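Local coordinates for beta-galacturonidase (Eisenbergiella tayi, PDB 6NCX) that hydrolyses beta-galacturonides as a retaining glycoside hydrolase of family 2, binding galacturonate in its active site, at the alpha-D-galactopyranuronic acid site. Numbering follows the deposited sequence.

The alpha-D-galactopyranuronic acid site. Residues 131, 312, 337, 377-378, 428, 430, 434, 465, 510, 525, 530, 532. With ADA (alpha-D-galactopyranuronic acid), chain B.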
# COMPACT_ATOMS: atom_id res chain seq x y z
N ASP A 131 2.69 24.83 6.34
CA ASP A 131 2.27 23.71 5.47
C ASP A 131 3.38 23.27 4.52
O ASP A 131 3.14 22.91 3.36
CB ASP A 131 1.01 24.08 4.71
CG ASP A 131 0.24 22.85 4.24
OD1 ASP A 131 -0.48 22.95 3.22
OD2 ASP A 131 0.37 21.78 4.87
N HIS A 312 7.17 28.11 -1.77
CA HIS A 312 6.77 29.50 -1.61
C HIS A 312 8.03 30.28 -1.26
O HIS A 312 8.12 30.85 -0.18
CB HIS A 312 5.74 29.69 -0.50
CG HIS A 312 4.40 29.09 -0.80
ND1 HIS A 312 3.53 29.65 -1.72
CD2 HIS A 312 3.76 28.01 -0.29
CE1 HIS A 312 2.42 28.92 -1.77
NE2 HIS A 312 2.54 27.91 -0.92
N ARG A 337 4.22 32.34 3.44
CA ARG A 337 3.00 31.57 3.19
C ARG A 337 2.04 31.72 4.36
O ARG A 337 2.35 31.31 5.48
CB ARG A 337 3.29 30.08 2.97
CG ARG A 337 2.02 29.30 2.65
CD ARG A 337 2.03 27.88 3.26
NE ARG A 337 0.67 27.35 3.27
CZ ARG A 337 -0.24 27.65 4.20
NH1 ARG A 337 0.08 28.44 5.21
NH2 ARG A 337 -1.46 27.15 4.12
N ASN A 377 2.51 35.14 -0.61
CA ASN A 377 1.44 34.19 -0.88
C ASN A 377 0.50 34.05 0.31
O ASN A 377 0.91 33.66 1.41
CB ASN A 377 2.04 32.82 -1.24
CG ASN A 377 0.98 31.73 -1.30
OD1 ASN A 377 0.41 31.45 -2.36
ND2 ASN A 377 0.71 31.11 -0.15
N GLU A 378 -0.77 34.39 0.08
CA GLU A 378 -1.85 34.22 1.07
C GLU A 378 -1.57 34.93 2.39
O GLU A 378 -1.94 34.45 3.47
CB GLU A 378 -2.14 32.74 1.31
CG GLU A 378 -2.69 32.00 0.11
CD GLU A 378 -3.59 30.84 0.52
OE1 GLU A 378 -3.48 30.39 1.67
OE2 GLU A 378 -4.41 30.38 -0.31
N ASN A 428 -5.87 31.92 -5.33
CA ASN A 428 -5.90 30.50 -5.00
C ASN A 428 -7.33 30.10 -4.61
O ASN A 428 -7.93 30.71 -3.72
CB ASN A 428 -4.96 30.18 -3.82
CG ASN A 428 -3.53 30.66 -4.05
OD1 ASN A 428 -3.10 30.88 -5.18
ND2 ASN A 428 -2.78 30.79 -2.96
N TYR A 430 -10.16 26.58 -4.05
CA TYR A 430 -10.32 25.14 -3.91
C TYR A 430 -11.78 24.71 -3.88
O TYR A 430 -12.22 24.01 -2.96
CB TYR A 430 -9.57 24.66 -2.66
CG TYR A 430 -8.07 24.71 -2.84
CD1 TYR A 430 -7.36 25.87 -2.60
CD2 TYR A 430 -7.35 23.57 -3.24
CE1 TYR A 430 -5.99 25.91 -2.77
CE2 TYR A 430 -5.97 23.60 -3.41
CZ TYR A 430 -5.30 24.78 -3.17
OH TYR A 430 -3.94 24.81 -3.31
N TYR A 434 -12.05 21.97 -0.71
CA TYR A 434 -12.43 22.56 0.58
C TYR A 434 -13.89 23.02 0.61
O TYR A 434 -14.49 23.05 1.69
CB TYR A 434 -11.49 23.72 0.93
CG TYR A 434 -10.08 23.32 1.33
CD1 TYR A 434 -9.84 22.30 2.25
CD2 TYR A 434 -8.98 23.99 0.78
CE1 TYR A 434 -8.53 21.93 2.60
CE2 TYR A 434 -7.68 23.64 1.11
CZ TYR A 434 -7.45 22.61 2.03
OH TYR A 434 -6.15 22.29 2.35
N GLU A 465 -3.44 28.72 -7.73
CA GLU A 465 -3.58 27.42 -7.08
C GLU A 465 -4.99 26.89 -7.26
O GLU A 465 -5.96 27.62 -7.05
CB GLU A 465 -3.25 27.52 -5.58
CG GLU A 465 -1.79 27.81 -5.24
CD GLU A 465 -1.53 27.78 -3.76
OE1 GLU A 465 -0.47 28.29 -3.33
OE2 GLU A 465 -2.40 27.26 -3.02
N TRP A 510 -2.06 23.17 -7.94
CA TRP A 510 -1.49 22.78 -6.66
C TRP A 510 -1.85 21.32 -6.41
O TRP A 510 -3.03 20.98 -6.28
CB TRP A 510 -2.00 23.65 -5.50
CG TRP A 510 -1.36 23.25 -4.18
CD1 TRP A 510 -1.69 22.17 -3.39
CD2 TRP A 510 -0.28 23.92 -3.52
NE1 TRP A 510 -0.88 22.14 -2.28
CE2 TRP A 510 -0.01 23.20 -2.33
CE3 TRP A 510 0.49 25.07 -3.81
CZ2 TRP A 510 1.01 23.59 -1.43
CZ3 TRP A 510 1.48 25.45 -2.92
CH2 TRP A 510 1.74 24.71 -1.75
N ARG A 525 -3.74 17.16 7.62
CA ARG A 525 -2.72 16.73 6.66
C ARG A 525 -2.46 15.25 6.90
O ARG A 525 -1.62 14.88 7.72
CB ARG A 525 -1.44 17.54 6.79
CG ARG A 525 -1.57 18.98 6.39
CD ARG A 525 -1.87 19.10 4.93
NE ARG A 525 -2.01 20.48 4.48
CZ ARG A 525 -3.17 21.11 4.30
NH1 ARG A 525 -4.32 20.48 4.52
NH2 ARG A 525 -3.19 22.36 3.86
N ASN A 530 1.31 17.26 2.75
CA ASN A 530 0.33 17.87 1.85
C ASN A 530 0.10 16.89 0.70
O ASN A 530 1.05 16.52 -0.01
CB ASN A 530 0.82 19.24 1.38
CG ASN A 530 -0.27 20.04 0.67
OD1 ASN A 530 -0.63 19.74 -0.47
ND2 ASN A 530 -0.79 21.07 1.34
N LYS A 532 -1.82 16.82 -2.10
CA LYS A 532 -2.43 17.31 -3.32
C LYS A 532 -1.52 17.17 -4.54
O LYS A 532 -1.80 17.75 -5.59
CB LYS A 532 -2.88 18.76 -3.11
CG LYS A 532 -3.92 18.89 -1.95
CD LYS A 532 -4.53 20.25 -1.84
CE LYS A 532 -5.49 20.35 -0.64
NZ LYS A 532 -4.85 20.39 0.72
C1 ADA B . -2.98 27.49 0.27
C2 ADA B . -1.44 27.61 0.36
C3 ADA B . -0.67 26.36 0.07
C4 ADA B . -1.30 25.14 0.62
C5 ADA B . -2.78 25.05 0.24
C6 ADA B . -3.45 23.77 0.80
O1 ADA B . -3.47 27.67 -1.04
O2 ADA B . -0.99 28.70 -0.41
O3 ADA B . 0.66 26.45 0.56
O4 ADA B . -1.20 25.14 2.03
O5 ADA B . -3.52 26.21 0.73
O6B ADA B . -4.39 23.91 1.64
O6A ADA B . -3.08 22.62 0.39
O HOH W 1 2.93 24.91 1.32
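In this glycoside hydrolase family 2 active site, set in the TIM-barrel domain, the Asn377-Glu378 pair typical of the family supplies the acid/base, Glu378, and Glu465 is the nucleophile. Galacturonate (ADA), the sugar of the reaction product, is almost wholly buried. It is modelled in its alpha form, O1 axial on the side of Glu465, which is not the anomer that retention releases.

The galacto configuration is probably read at the axial O4. ADA O4 donates to the anti lone pair of Asp131 OD1 at 2.6 Å and accepts from Arg337, whose guanidinium comes in edge-on: Arg337 NH2 lies 2.9 Å from ADA O4, while NE is shared between O4 and O3. The Arg337 chain bends at chi2 (-144°), and chi4 (-82°) turns its NE/NH2 edge to the sugar. Asp131 is itself held by Arg525, side-on, with NE to OD2 and NH2 to OD1; Asn530 ND2 adds a further bond, so OD1 takes three donors and is probably kept anionic.

The carboxylate is probably the second feature recognised. Asn530 ND2 meets ADA O6A almost straight (170° at H), in its own amide plane, at 2.9 Å. Lys532, turned at chi4, brings NZ to the same oxygen as a salt bridge and also donates to Tyr434 OH. Tyr434 OH in turn donates to ADA O6B at 2.5 Å, with O6B at the edge of the ring. Arg525 NH2 pairs with O6B by charge alone, its N-H pointing away. The C3-C4 side of the sugar meets the face of Trp510 as a CH-pi contact, the indole steeply tilted against the pyranose and ADA C3 3.7 Å from the centre of the Trp510 six-membered ring; Trp510 NE1 bonds Asn530 OD1, which helps fix that amide.

At the other end, His312 NE2 bonds ADA O3 at 2.8 Å, and Asn377 ND2 donates to O2. ADA O2 also donates to the syn lone pair of Glu465 OE1, at 3.0 Å. Tyr430 OH donates to Glu465 OE2, which would tend to stabilise charge on the nucleophile; Asn428 ND2 positions Glu378 OE2. The anomeric O1 donates to Glu378 OE2 from above the carboxylate plane.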